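Protein ACDH-11, isoform b (PDB 4Y9J) belongs to the acyl-CoA dehydrogenase family of flavoproteins and binds flavin-adenine dinucleotide in a four-chain assembly. Local coordinates at residues B[103-117]-B[173-185]. Sequence-based numbering, arbitrary orientation.
Sequences QICAEEGVISIGYED and DRLRSRDPSKAWT
Arg178 lies across the C-terminal end of helix 96-107, where Gly109, with positive phi, closes a Schellman motif in the helical N-terminal domain of this acyl-CoA dehydrogenase fold. The Arg178 chain bends at chi3 (70°), which turns the guanidinium back over the helix end. Arg178 NH2 donates to Glu107 O (2.9 Å), a partner near the guanidinium plane, and Arg178 NE adds a weak bond to the same oxygen; Gly109 N sits over one face of the group, 3.4 Å above its plane and offset toward its rim. The positive group thus meets the helix terminus, where it would probably be favoured by the helix dipole. The nearby carboxylate of Glu108 is held in salt bridges with Lys131 and Arg60, its OE1 5.1 Å from Arg178 NH2.

A second set of polar contacts joins the turn after the helix to the loop that follows helix 166-175. Ser112 OG, anti to its own carbonyl carbon, donates to Arg176 O at 2.8 Å, approaching from above the carbonyl plane. The Arg176 side chain runs alongside the same turn: NE lies 3.6 Å from Tyr115 CB, and a water bridges Arg176 NE to Ser112 O. The phenol of Tyr115 continues away to Asp150 on helix 143-158.

Apolar packing is concentrated at Ala106, whose CB points into the loop and meets Ala183 CB at 3.8 Å and the ring of Pro180. Gln103 CB touches Pro180 CB one turn earlier.

Towards the solvent, poorly ordered Asp117 forms a salt bridge with Arg176 NH2, its carboxylate turned 32° from the guanidinium plane. The direct bonds are weak, but a second water spans the pair, 2.6 Å from Asp117 OD2 and 2.7 Å from Arg176 NH1.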
# COMPACT_ATOMS: atom_id res chain seq x y z
N GLN B 103 -16.67 -21.12 -7.15
CA GLN B 103 -17.99 -21.41 -7.64
C GLN B 103 -18.02 -22.03 -9.02
O GLN B 103 -18.79 -22.97 -9.26
CB GLN B 103 -18.91 -20.20 -7.58
CG GLN B 103 -19.00 -19.66 -6.16
CD GLN B 103 -19.60 -18.24 -6.07
OE1 GLN B 103 -19.91 -17.59 -7.08
NE2 GLN B 103 -19.72 -17.74 -4.86
N ILE B 104 -17.24 -21.48 -9.90
CA ILE B 104 -17.07 -22.00 -11.24
C ILE B 104 -16.53 -23.45 -11.22
O ILE B 104 -17.04 -24.31 -11.98
CB ILE B 104 -16.20 -21.09 -12.10
CG1 ILE B 104 -16.94 -19.77 -12.41
CG2 ILE B 104 -15.80 -21.80 -13.39
CD1 ILE B 104 -16.04 -18.72 -13.05
N CYS B 105 -15.57 -23.72 -10.35
CA CYS B 105 -15.06 -25.08 -10.16
C CYS B 105 -16.14 -26.09 -9.79
O CYS B 105 -16.18 -27.22 -10.32
CB CYS B 105 -13.96 -25.09 -9.11
SG CYS B 105 -12.45 -24.40 -9.77
N ALA B 106 -17.04 -25.68 -8.88
CA ALA B 106 -18.19 -26.49 -8.55
C ALA B 106 -19.11 -26.70 -9.77
O ALA B 106 -19.40 -27.85 -10.13
CB ALA B 106 -19.04 -25.85 -7.46
N GLU B 107 -19.56 -25.60 -10.36
CA GLU B 107 -20.50 -25.62 -11.50
C GLU B 107 -19.93 -26.53 -12.62
O GLU B 107 -20.68 -27.31 -13.25
CB GLU B 107 -20.62 -24.20 -12.12
CG GLU B 107 -21.84 -23.39 -11.80
CD GLU B 107 -21.71 -21.90 -12.20
OE1 GLU B 107 -20.75 -21.47 -12.90
OE2 GLU B 107 -22.58 -21.12 -11.80
N GLU B 108 -18.66 -26.36 -12.89
CA GLU B 108 -17.92 -27.09 -13.95
C GLU B 108 -17.49 -28.52 -13.60
O GLU B 108 -16.94 -29.24 -14.45
CB GLU B 108 -16.69 -26.29 -14.42
CG GLU B 108 -17.11 -24.99 -15.12
CD GLU B 108 -17.58 -25.15 -16.53
OE1 GLU B 108 -17.57 -26.30 -17.06
OE2 GLU B 108 -18.01 -24.15 -17.12
N GLY B 109 -17.71 -28.91 -12.36
CA GLY B 109 -17.39 -30.27 -11.89
C GLY B 109 -15.94 -30.58 -11.94
O GLY B 109 -15.57 -31.70 -12.12
N VAL B 110 -15.07 -29.58 -11.70
CA VAL B 110 -13.68 -29.85 -11.67
C VAL B 110 -13.29 -30.95 -10.67
O VAL B 110 -12.32 -31.67 -10.90
CB VAL B 110 -12.93 -28.53 -11.38
CG1 VAL B 110 -11.57 -28.81 -10.91
CG2 VAL B 110 -13.01 -27.65 -12.60
N ILE B 111 -14.03 -31.06 -9.56
CA ILE B 111 -13.94 -32.19 -8.63
C ILE B 111 -14.95 -33.28 -9.04
O ILE B 111 -14.57 -34.46 -9.13
CB ILE B 111 -14.30 -31.78 -7.17
CG1 ILE B 111 -13.41 -30.61 -6.72
CG2 ILE B 111 -14.10 -32.97 -6.20
CD1 ILE B 111 -11.95 -30.84 -6.95
N SER B 112 -16.21 -32.92 -9.28
CA SER B 112 -17.26 -33.90 -9.49
C SER B 112 -16.98 -34.88 -10.59
O SER B 112 -17.37 -36.05 -10.51
CB SER B 112 -18.63 -33.24 -9.83
OG SER B 112 -18.72 -32.08 -9.06
N ILE B 113 -16.47 -34.38 -11.69
CA ILE B 113 -16.20 -35.22 -12.85
C ILE B 113 -15.34 -36.42 -12.41
O ILE B 113 -15.59 -37.55 -12.86
CB ILE B 113 -15.60 -34.39 -14.03
CG1 ILE B 113 -16.70 -33.52 -14.68
CG2 ILE B 113 -14.95 -35.27 -15.10
CD1 ILE B 113 -16.14 -32.33 -15.45
N GLY B 114 -14.34 -36.22 -11.56
CA GLY B 114 -13.47 -37.30 -11.13
C GLY B 114 -14.12 -38.45 -10.40
O GLY B 114 -13.55 -39.54 -10.33
N TYR B 115 -15.33 -38.22 -9.87
CA TYR B 115 -16.06 -39.18 -9.05
C TYR B 115 -17.48 -39.53 -9.54
O TYR B 115 -18.19 -40.23 -8.84
CB TYR B 115 -16.15 -38.70 -7.59
CG TYR B 115 -14.78 -38.50 -6.99
CD1 TYR B 115 -14.13 -39.57 -6.41
CD2 TYR B 115 -14.13 -37.26 -7.04
CE1 TYR B 115 -12.82 -39.44 -5.94
CE2 TYR B 115 -12.85 -37.10 -6.52
CZ TYR B 115 -12.20 -38.20 -5.93
OH TYR B 115 -10.92 -38.10 -5.43
N GLU B 116 -17.89 -39.02 -10.70
CA GLU B 116 -19.26 -39.18 -11.19
C GLU B 116 -19.55 -40.69 -11.42
O GLU B 116 -18.97 -41.31 -12.27
CB GLU B 116 -19.55 -38.30 -12.44
CG GLU B 116 -20.98 -38.36 -13.08
CD GLU B 116 -22.18 -38.73 -12.16
OE1 GLU B 116 -22.24 -38.22 -11.01
OE2 GLU B 116 -23.14 -39.53 -12.57
N ASP B 117 -20.38 -41.24 -10.57
CA ASP B 117 -20.74 -42.70 -10.56
C ASP B 117 -21.23 -43.28 -11.91
O ASP B 117 -20.81 -44.37 -12.29
CB ASP B 117 -21.76 -42.93 -9.44
CG ASP B 117 -21.68 -41.81 -8.33
OD1 ASP B 117 -21.66 -40.60 -8.68
OD2 ASP B 117 -21.61 -42.11 -7.12
N ASP B 173 -19.80 -35.46 0.28
CA ASP B 173 -20.94 -34.99 -0.52
C ASP B 173 -20.74 -33.53 -0.95
O ASP B 173 -20.92 -33.20 -2.08
CB ASP B 173 -22.27 -35.13 0.21
CG ASP B 173 -22.75 -36.59 0.29
OD1 ASP B 173 -22.31 -37.39 -0.55
OD2 ASP B 173 -23.59 -36.92 1.16
N ARG B 174 -20.28 -32.69 -0.04
CA ARG B 174 -20.03 -31.27 -0.34
C ARG B 174 -18.81 -30.98 -1.14
O ARG B 174 -18.87 -30.16 -2.00
CB ARG B 174 -20.01 -30.50 0.95
CG ARG B 174 -21.40 -30.69 1.54
CD ARG B 174 -21.65 -29.86 2.76
NE ARG B 174 -21.94 -28.50 2.37
CZ ARG B 174 -22.63 -27.63 3.11
NH1 ARG B 174 -23.10 -27.99 4.29
NH2 ARG B 174 -22.77 -26.39 2.68
N LEU B 175 -17.72 -31.68 -0.86
CA LEU B 175 -16.54 -31.55 -1.65
C LEU B 175 -16.78 -31.90 -3.11
O LEU B 175 -16.16 -31.28 -4.00
CB LEU B 175 -15.37 -32.36 -1.09
CG LEU B 175 -14.91 -32.01 0.34
CD1 LEU B 175 -14.08 -33.12 0.97
CD2 LEU B 175 -14.12 -30.71 0.37
N ARG B 176 -17.65 -32.89 -3.38
CA ARG B 176 -17.99 -33.28 -4.76
C ARG B 176 -19.14 -32.49 -5.37
O ARG B 176 -19.53 -32.74 -6.49
CB ARG B 176 -18.48 -34.76 -4.76
CG ARG B 176 -17.46 -35.76 -4.36
CD ARG B 176 -18.11 -37.12 -4.09
NE ARG B 176 -18.74 -37.63 -5.31
CZ ARG B 176 -19.45 -38.76 -5.39
NH1 ARG B 176 -19.69 -39.50 -4.29
NH2 ARG B 176 -19.99 -39.11 -6.57
N SER B 177 -19.80 -31.59 -4.65
CA SER B 177 -20.99 -30.96 -5.19
C SER B 177 -20.75 -30.02 -6.34
O SER B 177 -19.77 -29.25 -6.37
CB SER B 177 -21.67 -30.20 -4.12
OG SER B 177 -22.85 -29.59 -4.57
N ARG B 178 -21.66 -30.05 -7.29
CA ARG B 178 -21.66 -29.07 -8.40
C ARG B 178 -22.45 -27.80 -8.07
O ARG B 178 -22.47 -26.87 -8.85
CB ARG B 178 -22.19 -29.74 -9.68
CG ARG B 178 -21.28 -30.87 -10.13
CD ARG B 178 -21.49 -31.48 -11.52
NE ARG B 178 -21.09 -30.53 -12.59
CZ ARG B 178 -20.55 -30.85 -13.77
NH1 ARG B 178 -20.18 -32.10 -14.10
NH2 ARG B 178 -20.34 -29.86 -14.64
N ASP B 179 -23.13 -27.80 -6.93
CA ASP B 179 -23.93 -26.66 -6.44
C ASP B 179 -23.01 -25.65 -5.74
O ASP B 179 -22.55 -25.87 -4.63
CB ASP B 179 -25.01 -27.13 -5.47
CG ASP B 179 -25.98 -26.04 -5.10
OD1 ASP B 179 -25.71 -24.82 -5.21
OD2 ASP B 179 -27.06 -26.39 -4.71
N PRO B 180 -22.75 -24.54 -6.39
CA PRO B 180 -21.81 -23.54 -5.86
C PRO B 180 -22.23 -23.01 -4.51
O PRO B 180 -21.38 -22.61 -3.75
CB PRO B 180 -21.80 -22.43 -6.91
CG PRO B 180 -22.92 -22.70 -7.80
CD PRO B 180 -23.49 -24.07 -7.56
N SER B 181 -23.53 -23.02 -4.21
CA SER B 181 -24.01 -22.62 -2.87
C SER B 181 -23.78 -23.68 -1.79
O SER B 181 -23.99 -23.40 -0.62
CB SER B 181 -25.52 -22.25 -2.90
OG SER B 181 -26.35 -23.44 -2.82
N LYS B 182 -23.42 -24.92 -2.16
CA LYS B 182 -23.27 -26.00 -1.16
C LYS B 182 -21.83 -26.51 -1.14
O LYS B 182 -21.42 -27.16 -0.19
CB LYS B 182 -24.10 -27.21 -1.54
CG LYS B 182 -25.61 -27.07 -1.44
CD LYS B 182 -26.25 -28.44 -1.27
CE LYS B 182 -27.21 -28.77 -2.41
NZ LYS B 182 -28.58 -29.18 -1.92
N ALA B 183 -21.11 -26.34 -2.23
CA ALA B 183 -19.83 -27.02 -2.36
C ALA B 183 -18.84 -26.60 -1.31
O ALA B 183 -18.74 -25.45 -0.99
CB ALA B 183 -19.22 -26.84 -3.75
N TRP B 184 -18.01 -27.53 -0.89
CA TRP B 184 -16.92 -27.26 0.03
C TRP B 184 -15.55 -27.46 -0.63
O TRP B 184 -15.42 -28.16 -1.67
CB TRP B 184 -16.98 -28.19 1.24
CG TRP B 184 -17.95 -27.85 2.33
CD1 TRP B 184 -18.76 -26.72 2.41
CD2 TRP B 184 -18.20 -28.59 3.53
NE1 TRP B 184 -19.44 -26.73 3.56
CE2 TRP B 184 -19.15 -27.86 4.27
CE3 TRP B 184 -17.73 -29.78 4.04
CZ2 TRP B 184 -19.67 -28.32 5.49
CZ3 TRP B 184 -18.24 -30.21 5.28
CH2 TRP B 184 -19.18 -29.49 5.97
N THR B 185 -14.53 -26.94 0.04
CA THR B 185 -13.15 -27.22 -0.29
C THR B 185 -12.43 -27.66 0.99
O THR B 185 -12.94 -27.46 2.08
CB THR B 185 -12.40 -26.01 -0.88
OG1 THR B 185 -12.45 -24.88 0.01
CG2 THR B 185 -12.93 -25.70 -2.24
O HOH W 1 -19.11 -36.58 -8.19
O HOH W 2 -21.68 -41.36 -4.62